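Local structure of regulator of G-protein signaling 16 (Mus musculus, 3C7L) at residues E55-I60 and S68-I73. The protein speeds GTP hydrolysis by G protein alpha subunits, driving them into the inactive GDP-bound form and so damping receptor signalling, including phototransduction. Sequence-based numbering, arbitrary orientation.
Sequences EEFKKI and SRAHHI
Phe57 reaches across to Arg69, Ala70 and Ile73, tying the C-terminal part of helix 45-57 to helix 63-78 in the all-helical RGS domain of this protein. The two helices follow one another in sequence, and a type I beta turn runs from Phe57 to Ile60. Phe57 CG lies anti to the backbone N (chi1 171°), and the CD1-CE1 side of the ring meets the second helix. Arg69 slides past it in the opposite direction, and its aliphatic part rather than its charge does the touching: CG lies at the ring edge, near its plane, 3.4 Å from Phe57 CD1. The next ring atom, Phe57 CE1, meets Ala70 CB at 3.7 Å. Nearer the backbone, Ile73 CD1 packs against Phe57 CB, also at 3.7 Å. Phe57 is buried, and its ring also makes an edge-to-face contact with Phe108. An alanine here would remove the ring and would probably open a gap beside Arg69 CG and Ala70 CB, leaving the contact of Ile73 CD1 with CB and the packing of Ile60 on Arg69. Ile60 crosses Arg69 at about a right angle, its CD1 3.7 Å from Arg69 CB. The arginine chain is bent at chi2 and chi3 (70° and 76°), and the same Ile60 methyl lies over one face of the guanidinium, offset toward its rim. No hydrogen bond spans the two segments. The opposite charges of Glu56 and Arg69 may still attract weakly, but Glu56 OE1 stays beyond salt-bridge range, 4.3 Å from Arg69 NE.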
ATOM      1  N   GLU A  55      -2.189   6.954   1.077  1.00 11.08           N
ATOM      2  CA  GLU A  55      -3.502   7.584   1.016  1.00 12.53           C
ATOM      3  C   GLU A  55      -3.673   8.683   2.059  1.00 13.24           C
ATOM      4  O   GLU A  55      -4.267   9.724   1.781  1.00 14.04           O
ATOM      5  CB  GLU A  55      -4.599   6.537   1.199  1.00 12.97           C
ATOM      6  CG  GLU A  55      -4.783   5.625   0.010  1.00 11.77           C
ATOM      7  CD  GLU A  55      -5.100   6.382  -1.263  1.00 13.64           C
ATOM      8  OE1 GLU A  55      -4.173   6.631  -2.059  1.00 13.20           O
ATOM      9  OE2 GLU A  55      -6.273   6.750  -1.459  1.00 14.54           O
ATOM     10  N   GLU A  56      -3.166   8.457   3.264  1.00 14.24           N
ATOM     11  CA  GLU A  56      -3.294   9.474   4.291  1.00 15.03           C
ATOM     12  C   GLU A  56      -2.288  10.607   4.037  1.00 14.69           C
ATOM     13  O   GLU A  56      -2.558  11.769   4.348  1.00 13.73           O
ATOM     14  CB  GLU A  56      -3.097   8.863   5.686  1.00 19.67           C
ATOM     15  CG  GLU A  56      -1.723   8.279   5.942  1.00 26.46           C
ATOM     16  CD  GLU A  56      -1.519   7.875   7.399  1.00 31.66           C
ATOM     17  OE1 GLU A  56      -1.885   8.674   8.288  1.00 34.24           O
ATOM     18  OE2 GLU A  56      -0.984   6.769   7.651  1.00 33.90           O
ATOM     19  N   PHE A  57      -1.145  10.271   3.449  1.00 14.18           N
ATOM     20  CA  PHE A  57      -0.108  11.257   3.141  1.00 13.75           C
ATOM     21  C   PHE A  57      -0.597  12.362   2.206  1.00 14.46           C
ATOM     22  O   PHE A  57      -0.285  13.535   2.402  1.00 14.30           O
ATOM     23  CB  PHE A  57       1.101  10.562   2.501  1.00 14.07           C
ATOM     24  CG  PHE A  57       2.141  11.513   1.955  1.00 12.62           C
ATOM     25  CD1 PHE A  57       2.949  12.254   2.813  1.00 13.25           C
ATOM     26  CD2 PHE A  57       2.310  11.663   0.581  1.00 15.14           C
ATOM     27  CE1 PHE A  57       3.911  13.129   2.312  1.00 10.30           C
ATOM     28  CE2 PHE A  57       3.272  12.539   0.068  1.00 13.46           C
ATOM     29  CZ  PHE A  57       4.073  13.273   0.936  1.00 12.21           C
ATOM     30  N   LYS A  58      -1.360  11.990   1.187  1.00 14.16           N
ATOM     31  CA  LYS A  58      -1.847  12.973   0.232  1.00 16.47           C
ATOM     32  C   LYS A  58      -2.904  13.936   0.765  1.00 16.82           C
ATOM     33  O   LYS A  58      -3.271  14.897   0.089  1.00 15.17           O
ATOM     34  CB  LYS A  58      -2.349  12.277  -1.028  1.00 19.45           C
ATOM     35  CG  LYS A  58      -1.216  11.765  -1.901  1.00 22.44           C
ATOM     36  CD  LYS A  58      -1.700  11.428  -3.297  1.00 25.91           C
ATOM     37  CE  LYS A  58      -0.546  11.024  -4.203  1.00 26.59           C
ATOM     38  NZ  LYS A  58      -1.014  10.669  -5.575  1.00 25.43           N
ATOM     39  N   LYS A  59      -3.381  13.686   1.977  1.00 15.52           N
ATOM     40  CA  LYS A  59      -4.371  14.554   2.600  1.00 17.47           C
ATOM     41  C   LYS A  59      -3.695  15.676   3.394  1.00 16.30           C
ATOM     42  O   LYS A  59      -4.346  16.638   3.799  1.00 16.09           O
ATOM     43  CB  LYS A  59      -5.274  13.742   3.528  1.00 19.56           C
ATOM     44  CG  LYS A  59      -6.189  14.597   4.385  1.00 25.22           C
ATOM     45  CD  LYS A  59      -7.024  13.761   5.330  1.00 28.55           C
ATOM     46  CE  LYS A  59      -7.797  14.650   6.281  1.00 29.86           C
ATOM     47  NZ  LYS A  59      -6.865  15.441   7.128  1.00 32.38           N
ATOM     48  N   ILE A  60      -2.388  15.547   3.614  1.00 14.16           N
ATOM     49  CA  ILE A  60      -1.622  16.541   4.368  1.00 13.09           C
ATOM     50  C   ILE A  60      -1.394  17.816   3.554  1.00 12.51           C
ATOM     51  O   ILE A  60      -0.967  17.754   2.401  1.00 12.19           O
ATOM     52  CB  ILE A  60      -0.250  15.971   4.797  1.00 12.40           C
ATOM     53  CG1 ILE A  60      -0.454  14.715   5.650  1.00 13.61           C
ATOM     54  CG2 ILE A  60       0.536  17.015   5.581  1.00 11.15           C
ATOM     55  CD1 ILE A  60       0.841  14.053   6.083  1.00 14.85           C
ATOM     56  N   SER A  68       7.957  15.737   6.941  1.00 18.17           N
ATOM     57  CA  SER A  68       8.135  14.758   8.007  1.00 18.73           C
ATOM     58  C   SER A  68       7.529  13.394   7.668  1.00 18.21           C
ATOM     59  O   SER A  68       8.201  12.369   7.769  1.00 15.52           O
ATOM     60  CB  SER A  68       7.519  15.287   9.307  1.00 20.24           C
ATOM     61  OG  SER A  68       7.589  14.318  10.336  1.00 26.26           O
ATOM     62  N   ARG A  69       6.261  13.384   7.275  1.00 15.69           N
ATOM     63  CA  ARG A  69       5.586  12.137   6.929  1.00 16.18           C
ATOM     64  C   ARG A  69       6.264  11.437   5.742  1.00 15.07           C
ATOM     65  O   ARG A  69       6.442  10.218   5.752  1.00 13.60           O
ATOM     66  CB  ARG A  69       4.113  12.417   6.611  1.00 17.13           C
ATOM     67  CG  ARG A  69       3.339  11.220   6.080  1.00 18.36           C
ATOM     68  CD  ARG A  69       3.089  10.147   7.126  1.00 20.46           C
ATOM     69  NE  ARG A  69       2.028  10.523   8.053  1.00 24.08           N
ATOM     70  CZ  ARG A  69       2.232  11.145   9.207  1.00 25.03           C
ATOM     71  NH1 ARG A  69       3.466  11.454   9.582  1.00 26.82           N
ATOM     72  NH2 ARG A  69       1.200  11.468   9.979  1.00 24.94           N
ATOM     73  N   ALA A  70       6.649  12.206   4.729  1.00 13.17           N
ATOM     74  CA  ALA A  70       7.303  11.646   3.549  1.00 12.84           C
ATOM     75  C   ALA A  70       8.583  10.899   3.928  1.00 14.30           C
ATOM     76  O   ALA A  70       8.877   9.828   3.385  1.00 11.12           O
ATOM     77  CB  ALA A  70       7.622  12.748   2.554  1.00 12.07           C
ATOM     78  N   HIS A  71       9.341  11.476   4.859  1.00 13.84           N
ATOM     79  CA  HIS A  71      10.587  10.876   5.322  1.00 16.21           C
ATOM     80  C   HIS A  71      10.336   9.600   6.114  1.00 14.82           C
ATOM     81  O   HIS A  71      11.100   8.645   6.010  1.00 13.81           O
ATOM     82  CB  HIS A  71      11.368  11.879   6.176  1.00 19.46           C
ATOM     83  CG  HIS A  71      12.072  12.926   5.372  1.00 23.35           C
ATOM     84  ND1 HIS A  71      12.258  14.216   5.824  1.00 26.61           N
ATOM     85  CD2 HIS A  71      12.644  12.871   4.146  1.00 25.49           C
ATOM     86  CE1 HIS A  71      12.912  14.910   4.909  1.00 27.05           C
ATOM     87  NE2 HIS A  71      13.157  14.117   3.881  1.00 25.99           N
ATOM     88  N   HIS A  72       9.270   9.586   6.910  1.00 14.60           N
ATOM     89  CA  HIS A  72       8.931   8.402   7.691  1.00 14.00           C
ATOM     90  C   HIS A  72       8.470   7.283   6.759  1.00 12.35           C
ATOM     91  O   HIS A  72       8.853   6.130   6.929  1.00 11.59           O
ATOM     92  CB  HIS A  72       7.828   8.713   8.710  1.00 16.14           C
ATOM     93  CG  HIS A  72       7.211   7.490   9.320  1.00 21.25           C
ATOM     94  ND1 HIS A  72       7.909   6.632  10.142  1.00 22.73           N
ATOM     95  CD2 HIS A  72       5.969   6.962   9.197  1.00 22.54           C
ATOM     96  CE1 HIS A  72       7.128   5.627  10.496  1.00 23.73           C
ATOM     97  NE2 HIS A  72       5.945   5.804   9.935  1.00 25.10           N
ATOM     98  N   ILE A  73       7.647   7.627   5.771  1.00 10.91           N
ATOM     99  CA  ILE A  73       7.154   6.636   4.816  1.00  8.66           C
ATOM    100  C   ILE A  73       8.315   6.046   4.015  1.00  8.61           C
ATOM    101  O   ILE A  73       8.390   4.833   3.808  1.00  7.99           O
ATOM    102  CB  ILE A  73       6.112   7.268   3.858  1.00  9.14           C
ATOM    103  CG1 ILE A  73       4.816   7.542   4.629  1.00  8.32           C
ATOM    104  CG2 ILE A  73       5.858   6.348   2.660  1.00  8.15           C
ATOM    105  CD1 ILE A  73       3.729   8.235   3.809  1.00  6.75           C
TER